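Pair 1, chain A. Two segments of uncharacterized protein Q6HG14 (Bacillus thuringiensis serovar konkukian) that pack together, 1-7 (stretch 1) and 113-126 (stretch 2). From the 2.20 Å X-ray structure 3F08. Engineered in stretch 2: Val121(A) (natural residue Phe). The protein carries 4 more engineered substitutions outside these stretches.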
# COMPACT_ATOMS: atom_id res chain seq x y z
N MSE A 1 -19.43 13.08 -9.92
CA MSE A 1 -20.55 12.14 -10.25
C MSE A 1 -20.16 11.10 -11.29
O MSE A 1 -20.47 9.92 -11.13
CB MSE A 1 -21.77 12.94 -10.74
CG MSE A 1 -22.79 12.12 -11.56
SE MSE A 1 -23.59 10.58 -10.66
CE MSE A 1 -25.11 11.46 -9.82
N ALA A 2 -19.48 11.54 -12.35
CA ALA A 2 -19.08 10.66 -13.45
C ALA A 2 -18.31 9.42 -13.00
O ALA A 2 -17.45 9.49 -12.13
CB ALA A 2 -18.26 11.43 -14.46
N HIS A 3 -18.63 8.28 -13.62
CA HIS A 3 -17.99 7.02 -13.28
C HIS A 3 -18.01 6.05 -14.45
O HIS A 3 -18.79 6.20 -15.38
CB HIS A 3 -18.70 6.36 -12.09
CG HIS A 3 -20.15 6.10 -12.34
ND1 HIS A 3 -21.10 7.10 -12.37
CD2 HIS A 3 -20.82 4.95 -12.59
CE1 HIS A 3 -22.28 6.58 -12.63
NE2 HIS A 3 -22.15 5.27 -12.77
N THR A 4 -17.15 5.04 -14.39
CA THR A 4 -17.12 4.04 -15.44
C THR A 4 -16.46 2.78 -14.89
O THR A 4 -15.68 2.84 -13.94
CB THR A 4 -16.36 4.54 -16.70
OG1 THR A 4 -16.64 3.67 -17.80
CG2 THR A 4 -14.86 4.56 -16.45
N THR A 5 -16.79 1.65 -15.49
CA THR A 5 -16.21 0.39 -15.05
C THR A 5 -16.17 -0.57 -16.22
O THR A 5 -17.01 -0.52 -17.12
CB THR A 5 -17.06 -0.28 -13.96
OG1 THR A 5 -17.20 0.60 -12.85
CG2 THR A 5 -16.39 -1.56 -13.49
N THR A 6 -15.17 -1.44 -16.22
CA THR A 6 -15.07 -2.44 -17.26
C THR A 6 -14.53 -3.68 -16.58
O THR A 6 -13.78 -3.60 -15.61
CB THR A 6 -14.14 -2.01 -18.42
OG1 THR A 6 -14.25 -2.96 -19.49
CG2 THR A 6 -12.69 -1.94 -17.97
N SER A 7 -14.93 -4.84 -17.08
CA SER A 7 -14.51 -6.09 -16.49
C SER A 7 -14.11 -7.08 -17.57
O SER A 7 -14.52 -6.94 -18.73
CB SER A 7 -15.64 -6.67 -15.65
OG SER A 7 -15.35 -8.00 -15.27
N SER A 113 -16.97 16.76 -22.34
CA SER A 113 -18.27 16.25 -21.89
C SER A 113 -18.08 15.03 -20.98
O SER A 113 -17.03 14.40 -21.00
CB SER A 113 -19.13 15.85 -23.09
OG SER A 113 -18.53 14.78 -23.80
N ASP A 114 -19.10 14.69 -20.19
CA ASP A 114 -18.98 13.53 -19.34
C ASP A 114 -18.71 12.32 -20.22
O ASP A 114 -17.91 11.45 -19.88
CB ASP A 114 -20.27 13.27 -18.55
CG ASP A 114 -20.56 14.35 -17.53
OD1 ASP A 114 -21.38 15.24 -17.83
OD2 ASP A 114 -19.96 14.30 -16.44
N GLU A 115 -19.39 12.29 -21.37
CA GLU A 115 -19.26 11.19 -22.32
C GLU A 115 -17.85 11.00 -22.86
O GLU A 115 -17.41 9.87 -23.07
CB GLU A 115 -20.23 11.38 -23.49
CG GLU A 115 -21.73 11.38 -23.13
CD GLU A 115 -22.18 12.63 -22.37
OE1 GLU A 115 -21.48 13.66 -22.43
OE2 GLU A 115 -23.24 12.59 -21.71
N GLU A 116 -17.13 12.09 -23.09
CA GLU A 116 -15.77 11.98 -23.61
C GLU A 116 -14.79 11.53 -22.52
O GLU A 116 -13.86 10.77 -22.79
CB GLU A 116 -15.31 13.31 -24.20
CG GLU A 116 -14.13 13.17 -25.14
CD GLU A 116 -13.75 14.48 -25.80
OE1 GLU A 116 -14.66 15.19 -26.28
OE2 GLU A 116 -12.53 14.79 -25.84
N ALA A 117 -15.00 12.00 -21.29
CA ALA A 117 -14.11 11.62 -20.20
C ALA A 117 -14.32 10.14 -19.92
O ALA A 117 -13.37 9.39 -19.72
CB ALA A 117 -14.44 12.44 -18.95
N ILE A 118 -15.58 9.74 -19.93
CA ILE A 118 -15.96 8.35 -19.70
C ILE A 118 -15.35 7.43 -20.77
O ILE A 118 -14.78 6.39 -20.44
CB ILE A 118 -17.50 8.21 -19.68
CG1 ILE A 118 -18.03 8.70 -18.33
CG2 ILE A 118 -17.90 6.78 -19.96
CD1 ILE A 118 -19.54 8.92 -18.31
N ASN A 119 -15.46 7.82 -22.03
CA ASN A 119 -14.93 7.02 -23.13
C ASN A 119 -13.40 6.92 -23.05
O ASN A 119 -12.83 5.87 -23.34
CB ASN A 119 -15.34 7.61 -24.48
CG ASN A 119 -14.79 6.84 -25.66
OD1 ASN A 119 -14.91 5.61 -25.73
ND2 ASN A 119 -14.18 7.55 -26.61
N LEU A 120 -12.75 8.01 -22.67
CA LEU A 120 -11.30 8.02 -22.55
C LEU A 120 -10.84 7.11 -21.41
O LEU A 120 -9.93 6.30 -21.56
CB LEU A 120 -10.80 9.44 -22.30
CG LEU A 120 -9.34 9.55 -21.83
CD1 LEU A 120 -8.40 9.11 -22.96
CD2 LEU A 120 -9.05 10.98 -21.43
N VAL A 121 -11.47 7.25 -20.25
CA VAL A 121 -11.12 6.43 -19.10
C VAL A 121 -11.43 4.96 -19.36
O VAL A 121 -10.61 4.09 -19.09
CB VAL A 121 -11.86 6.92 -17.84
CG1 VAL A 121 -11.58 5.99 -16.67
CG2 VAL A 121 -11.42 8.34 -17.50
N HIS A 122 -12.61 4.68 -19.90
CA HIS A 122 -12.99 3.31 -20.20
C HIS A 122 -12.00 2.71 -21.20
O HIS A 122 -11.64 1.54 -21.10
CB HIS A 122 -14.42 3.26 -20.76
CG HIS A 122 -14.94 1.87 -20.94
ND1 HIS A 122 -14.61 1.08 -22.02
CD2 HIS A 122 -15.77 1.12 -20.17
CE1 HIS A 122 -15.22 -0.09 -21.92
NE2 HIS A 122 -15.93 -0.09 -20.81
N GLY A 123 -11.56 3.53 -22.15
CA GLY A 123 -10.61 3.07 -23.14
C GLY A 123 -9.28 2.68 -22.50
O GLY A 123 -8.63 1.72 -22.91
N ILE A 124 -8.88 3.43 -21.48
CA ILE A 124 -7.65 3.14 -20.78
C ILE A 124 -7.76 1.81 -20.03
O ILE A 124 -6.86 0.97 -20.09
CB ILE A 124 -7.31 4.27 -19.79
CG1 ILE A 124 -7.04 5.56 -20.56
CG2 ILE A 124 -6.08 3.89 -18.95
CD1 ILE A 124 -6.77 6.76 -19.67
N TYR A 125 -8.87 1.62 -19.33
CA TYR A 125 -9.07 0.38 -18.58
C TYR A 125 -9.16 -0.82 -19.52
O TYR A 125 -8.57 -1.87 -19.25
CB TYR A 125 -10.36 0.45 -17.76
CG TYR A 125 -10.40 1.54 -16.72
CD1 TYR A 125 -9.24 2.22 -16.33
CD2 TYR A 125 -11.60 1.86 -16.08
CE1 TYR A 125 -9.28 3.20 -15.32
CE2 TYR A 125 -11.65 2.82 -15.09
CZ TYR A 125 -10.49 3.49 -14.71
OH TYR A 125 -10.56 4.44 -13.70
N SER A 126 -9.90 -0.66 -20.61
CA SER A 126 -10.07 -1.73 -21.58
C SER A 126 -8.77 -2.14 -22.27
O SER A 126 -8.56 -3.32 -22.56
CB SER A 126 -11.10 -1.32 -22.63
OG SER A 126 -11.14 -2.27 -23.67
O HOH W 1 -20.12 14.35 -13.66

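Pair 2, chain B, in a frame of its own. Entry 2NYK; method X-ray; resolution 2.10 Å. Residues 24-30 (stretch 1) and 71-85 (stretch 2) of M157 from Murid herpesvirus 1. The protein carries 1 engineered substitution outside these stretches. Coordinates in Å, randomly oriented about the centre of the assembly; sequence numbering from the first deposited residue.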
# COMPACT_ATOMS: atom_id res chain seq x y z
N GLU B 24 4.69 -5.23 -3.17
CA GLU B 24 5.03 -5.83 -1.89
C GLU B 24 3.98 -6.86 -1.61
O GLU B 24 2.79 -6.55 -1.56
CB GLU B 24 5.05 -4.76 -0.79
CG GLU B 24 6.09 -3.58 -1.01
CD GLU B 24 5.68 -2.56 -2.08
OE1 GLU B 24 4.50 -2.17 -2.16
OE2 GLU B 24 6.55 -2.13 -2.87
N PHE B 25 4.43 -8.10 -1.45
CA PHE B 25 3.55 -9.22 -1.16
C PHE B 25 3.78 -9.59 0.28
O PHE B 25 4.93 -9.80 0.69
CB PHE B 25 3.92 -10.44 -2.03
CG PHE B 25 3.90 -10.18 -3.50
CD1 PHE B 25 2.73 -10.35 -4.23
CD2 PHE B 25 5.07 -9.77 -4.16
CE1 PHE B 25 2.70 -10.12 -5.60
CE2 PHE B 25 5.07 -9.53 -5.51
CZ PHE B 25 3.89 -9.73 -6.25
N GLU B 26 2.71 -9.65 1.08
CA GLU B 26 2.89 -9.96 2.48
C GLU B 26 1.89 -11.00 2.97
O GLU B 26 0.71 -10.95 2.63
CB GLU B 26 2.77 -8.67 3.31
CG GLU B 26 2.89 -8.88 4.81
CD GLU B 26 3.09 -7.55 5.54
OE1 GLU B 26 2.94 -7.51 6.77
OE2 GLU B 26 3.40 -6.55 4.89
N VAL B 27 2.36 -11.94 3.79
CA VAL B 27 1.47 -12.93 4.37
C VAL B 27 1.79 -13.08 5.84
O VAL B 27 2.96 -13.18 6.22
CB VAL B 27 1.60 -14.33 3.68
CG1 VAL B 27 0.67 -15.34 4.35
CG2 VAL B 27 1.27 -14.23 2.20
N THR B 28 0.74 -13.09 6.65
CA THR B 28 0.85 -13.28 8.08
C THR B 28 0.01 -14.49 8.47
O THR B 28 -1.14 -14.63 8.03
CB THR B 28 0.38 -12.04 8.86
OG1 THR B 28 1.20 -10.92 8.49
CG2 THR B 28 0.50 -12.27 10.35
N VAL B 29 0.60 -15.39 9.25
CA VAL B 29 -0.09 -16.55 9.80
C VAL B 29 0.07 -16.53 11.33
O VAL B 29 1.17 -16.34 11.84
CB VAL B 29 0.47 -17.86 9.19
CG1 VAL B 29 0.02 -19.06 9.98
CG2 VAL B 29 0.04 -18.00 7.73
N THR B 30 -1.04 -16.69 12.05
CA THR B 30 -1.00 -16.69 13.52
C THR B 30 -1.57 -18.00 14.05
O THR B 30 -2.46 -18.58 13.43
CB THR B 30 -1.79 -15.50 14.14
OG1 THR B 30 -1.40 -14.27 13.53
CG2 THR B 30 -1.55 -15.39 15.66
N ILE B 71 -0.92 -15.38 -10.91
CA ILE B 71 0.40 -15.51 -10.26
C ILE B 71 0.45 -14.88 -8.87
O ILE B 71 0.95 -15.49 -7.93
CB ILE B 71 1.59 -14.96 -11.17
CG1 ILE B 71 2.91 -14.99 -10.41
CG2 ILE B 71 1.34 -13.55 -11.64
CD1 ILE B 71 3.42 -16.39 -10.18
N GLU B 72 -0.11 -13.67 -8.72
CA GLU B 72 -0.09 -12.98 -7.42
C GLU B 72 -0.78 -13.79 -6.34
O GLU B 72 -0.24 -13.95 -5.25
CB GLU B 72 -0.73 -11.59 -7.50
CG GLU B 72 -0.20 -10.68 -8.61
CD GLU B 72 -0.90 -10.89 -9.95
OE1 GLU B 72 -1.14 -12.05 -10.34
OE2 GLU B 72 -1.17 -9.91 -10.65
N TYR B 73 -1.97 -14.31 -6.67
CA TYR B 73 -2.75 -15.11 -5.73
C TYR B 73 -2.01 -16.38 -5.35
O TYR B 73 -1.91 -16.73 -4.17
CB TYR B 73 -4.13 -15.49 -6.32
CG TYR B 73 -4.86 -16.46 -5.39
CD1 TYR B 73 -5.77 -15.99 -4.46
CD2 TYR B 73 -4.58 -17.84 -5.41
CE1 TYR B 73 -6.41 -16.87 -3.57
CE2 TYR B 73 -5.22 -18.71 -4.53
CZ TYR B 73 -6.13 -18.21 -3.61
OH TYR B 73 -6.78 -19.06 -2.72
N VAL B 74 -1.52 -17.08 -6.35
CA VAL B 74 -0.81 -18.34 -6.14
C VAL B 74 0.48 -18.13 -5.33
O VAL B 74 0.77 -18.92 -4.44
CB VAL B 74 -0.51 -19.05 -7.49
CG1 VAL B 74 0.46 -20.22 -7.32
CG2 VAL B 74 -1.83 -19.53 -8.14
N PHE B 75 1.23 -17.06 -5.63
CA PHE B 75 2.44 -16.75 -4.85
C PHE B 75 2.11 -16.64 -3.36
O PHE B 75 2.76 -17.26 -2.52
CB PHE B 75 3.10 -15.45 -5.34
CG PHE B 75 4.33 -15.10 -4.58
CD1 PHE B 75 5.54 -15.74 -4.86
CD2 PHE B 75 4.28 -14.18 -3.54
CE1 PHE B 75 6.66 -15.47 -4.12
CE2 PHE B 75 5.44 -13.87 -2.83
CZ PHE B 75 6.62 -14.51 -3.11
N LEU B 76 1.07 -15.89 -3.04
CA LEU B 76 0.65 -15.66 -1.66
C LEU B 76 0.11 -16.93 -1.00
O LEU B 76 0.36 -17.17 0.19
CB LEU B 76 -0.44 -14.59 -1.65
CG LEU B 76 0.08 -13.19 -2.01
CD1 LEU B 76 -1.07 -12.25 -2.32
CD2 LEU B 76 0.92 -12.65 -0.88
N ASP B 77 -0.63 -17.72 -1.77
CA ASP B 77 -1.17 -19.01 -1.32
C ASP B 77 -0.05 -19.97 -0.95
O ASP B 77 -0.08 -20.57 0.10
CB ASP B 77 -2.07 -19.62 -2.42
CG ASP B 77 -2.88 -20.81 -1.92
OD1 ASP B 77 -3.12 -21.74 -2.71
OD2 ASP B 77 -3.26 -20.82 -0.73
N ILE B 78 0.95 -20.08 -1.81
CA ILE B 78 2.12 -20.89 -1.53
C ILE B 78 2.89 -20.42 -0.29
O ILE B 78 3.28 -21.25 0.54
CB ILE B 78 3.07 -20.94 -2.75
CG1 ILE B 78 2.41 -21.70 -3.92
CG2 ILE B 78 4.41 -21.55 -2.35
CD1 ILE B 78 3.28 -21.81 -5.17
N GLN B 79 3.11 -19.11 -0.15
CA GLN B 79 3.75 -18.57 1.05
C GLN B 79 2.92 -18.88 2.31
O GLN B 79 3.46 -19.30 3.33
CB GLN B 79 3.98 -17.05 0.93
CG GLN B 79 5.00 -16.63 -0.15
CD GLN B 79 6.37 -17.25 0.03
OE1 GLN B 79 6.80 -17.54 1.14
NE2 GLN B 79 7.07 -17.46 -1.08
N LYS B 80 1.62 -18.67 2.23
CA LYS B 80 0.76 -19.01 3.36
C LYS B 80 0.93 -20.47 3.79
O LYS B 80 1.14 -20.74 4.97
CB LYS B 80 -0.70 -18.68 3.08
CG LYS B 80 -1.50 -18.50 4.36
CD LYS B 80 -2.97 -18.22 4.12
CE LYS B 80 -3.71 -19.49 3.77
NZ LYS B 80 -5.17 -19.25 3.68
N MET B 81 0.86 -21.40 2.84
CA MET B 81 1.01 -22.83 3.15
C MET B 81 2.37 -23.13 3.76
O MET B 81 2.48 -23.89 4.73
CB MET B 81 0.80 -23.70 1.90
CG MET B 81 -0.60 -23.61 1.34
SD MET B 81 -0.96 -24.74 -0.01
CE MET B 81 0.07 -24.09 -1.33
N ARG B 82 3.40 -22.50 3.20
CA ARG B 82 4.76 -22.60 3.69
C ARG B 82 4.90 -22.16 5.14
O ARG B 82 5.55 -22.85 5.94
CB ARG B 82 5.67 -21.74 2.83
CG ARG B 82 7.11 -21.73 3.22
CD ARG B 82 7.77 -20.57 2.55
NE ARG B 82 9.20 -20.54 2.78
CZ ARG B 82 9.94 -19.43 2.69
NH1 ARG B 82 9.37 -18.27 2.38
NH2 ARG B 82 11.25 -19.50 2.91
N LEU B 83 4.29 -21.02 5.48
CA LEU B 83 4.34 -20.49 6.85
C LEU B 83 3.57 -21.37 7.83
O LEU B 83 4.02 -21.57 8.95
CB LEU B 83 3.82 -19.05 6.92
CG LEU B 83 4.45 -17.90 6.11
CD1 LEU B 83 4.01 -16.59 6.73
CD2 LEU B 83 5.98 -17.97 6.01
N ASN B 84 2.40 -21.87 7.41
CA ASN B 84 1.62 -22.83 8.21
C ASN B 84 2.45 -24.04 8.58
O ASN B 84 2.41 -24.49 9.72
CB ASN B 84 0.40 -23.33 7.43
CG ASN B 84 -0.65 -22.26 7.24
OD1 ASN B 84 -1.00 -21.55 8.17
ND2 ASN B 84 -1.18 -22.17 6.02
N ASN B 85 3.19 -24.55 7.60
CA ASN B 85 4.11 -25.67 7.81
C ASN B 85 5.19 -25.35 8.82
O ASN B 85 5.48 -26.17 9.68
CB ASN B 85 4.76 -26.10 6.49
CG ASN B 85 3.91 -27.10 5.74
OD1 ASN B 85 2.69 -26.91 5.57
ND2 ASN B 85 4.55 -28.18 5.27

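In both pairs a strand lies along a helix, with strand and helix running N to C in roughly the same direction: the axes cross at -26° in pair 1 and -31° in pair 2, with closest approaches of 8.2 and 8.4 Å. Superposing N, CA and C of 14 central residues gives an RMSD of 0.5 Å. The fit is tightest through the middle of the helix, where Leu120(A) and Ile78(B) have CA atoms 0.1 Å apart, and loosens toward the N-terminal end of stretch 2, where the CA atoms of the N-cap residue Ser113(A) and of Ile71(B) are 1.6 Å apart.

The alternation of the strand sets the packing problem. CA-to-CB bonds point toward the helix at Ala2(A), Thr4(A) and Thr6(A), and at the matching Phe25(B), Val27(B) and Val29(B). At the central match, Thr4(A) with Val27(B), side-chain centres fall 0.2 Å apart and both chi1 angles are t, placing Thr4(A) OG1 and Val27(B) CG1 alike, but the second branch is near p in Thr4(A) and near m in Val27(B). The two residues meet the same four helix positions, filled by different side chains. Thr4(A) CG2 lies 3.6 Å from CG1 of the engineered Val121(A), while its OG1 is 4.0 Å from Ile118(A) CG2 and sits at the ring edge of His122(A), 3.6 Å from CD2. Val27(B) CG2 comes to 3.5 Å from CD2 of Leu76(B), which matches Ile118(A), and CG1 is 3.8 Å from CB of Lys80(B), which matches His122(A).

At the next inward position the helix partners differ in shape. Thr6(A) CG2 packs 3.3 Å from Tyr125(A) CB, and Thr6(A) CB is 3.6 Å from His122(A) NE2. In pair 2, Val29(B) CG2 lies 4.0 Å from Leu83(B) CB, the counterpart of Tyr125(A), and 3.7 Å from Lys80(B) CG. Thus the aliphatic part of a lysine occupies the flank taken by an imidazole in pair 1, while the end of the lysine leads away.

The sharpest contrast is at Ala2(A) and Phe25(B). The small alanine reaches Asp114(A), with CB 3.9 Å from OD2, and a water links the two residues: it donates to Asp114(A) OD2 at 2.8 Å and accepts a weak bond from Ala2(A) N at 3.2 Å. Phe25(B) fills more of this region itself. Its ring and that of Phe75(B), which matches Ala117(A), form an oblique pair with centroids 5.2 Å apart and planes at 58°. The aromatic bulk therefore comes from both sides in pair 2, where pair 1 has two alanines.

Neither pair has a direct hydrogen bond across the stretches. Buried areas are similar, 436 and 496 Å², so comparable contact is achieved with quite different side chains.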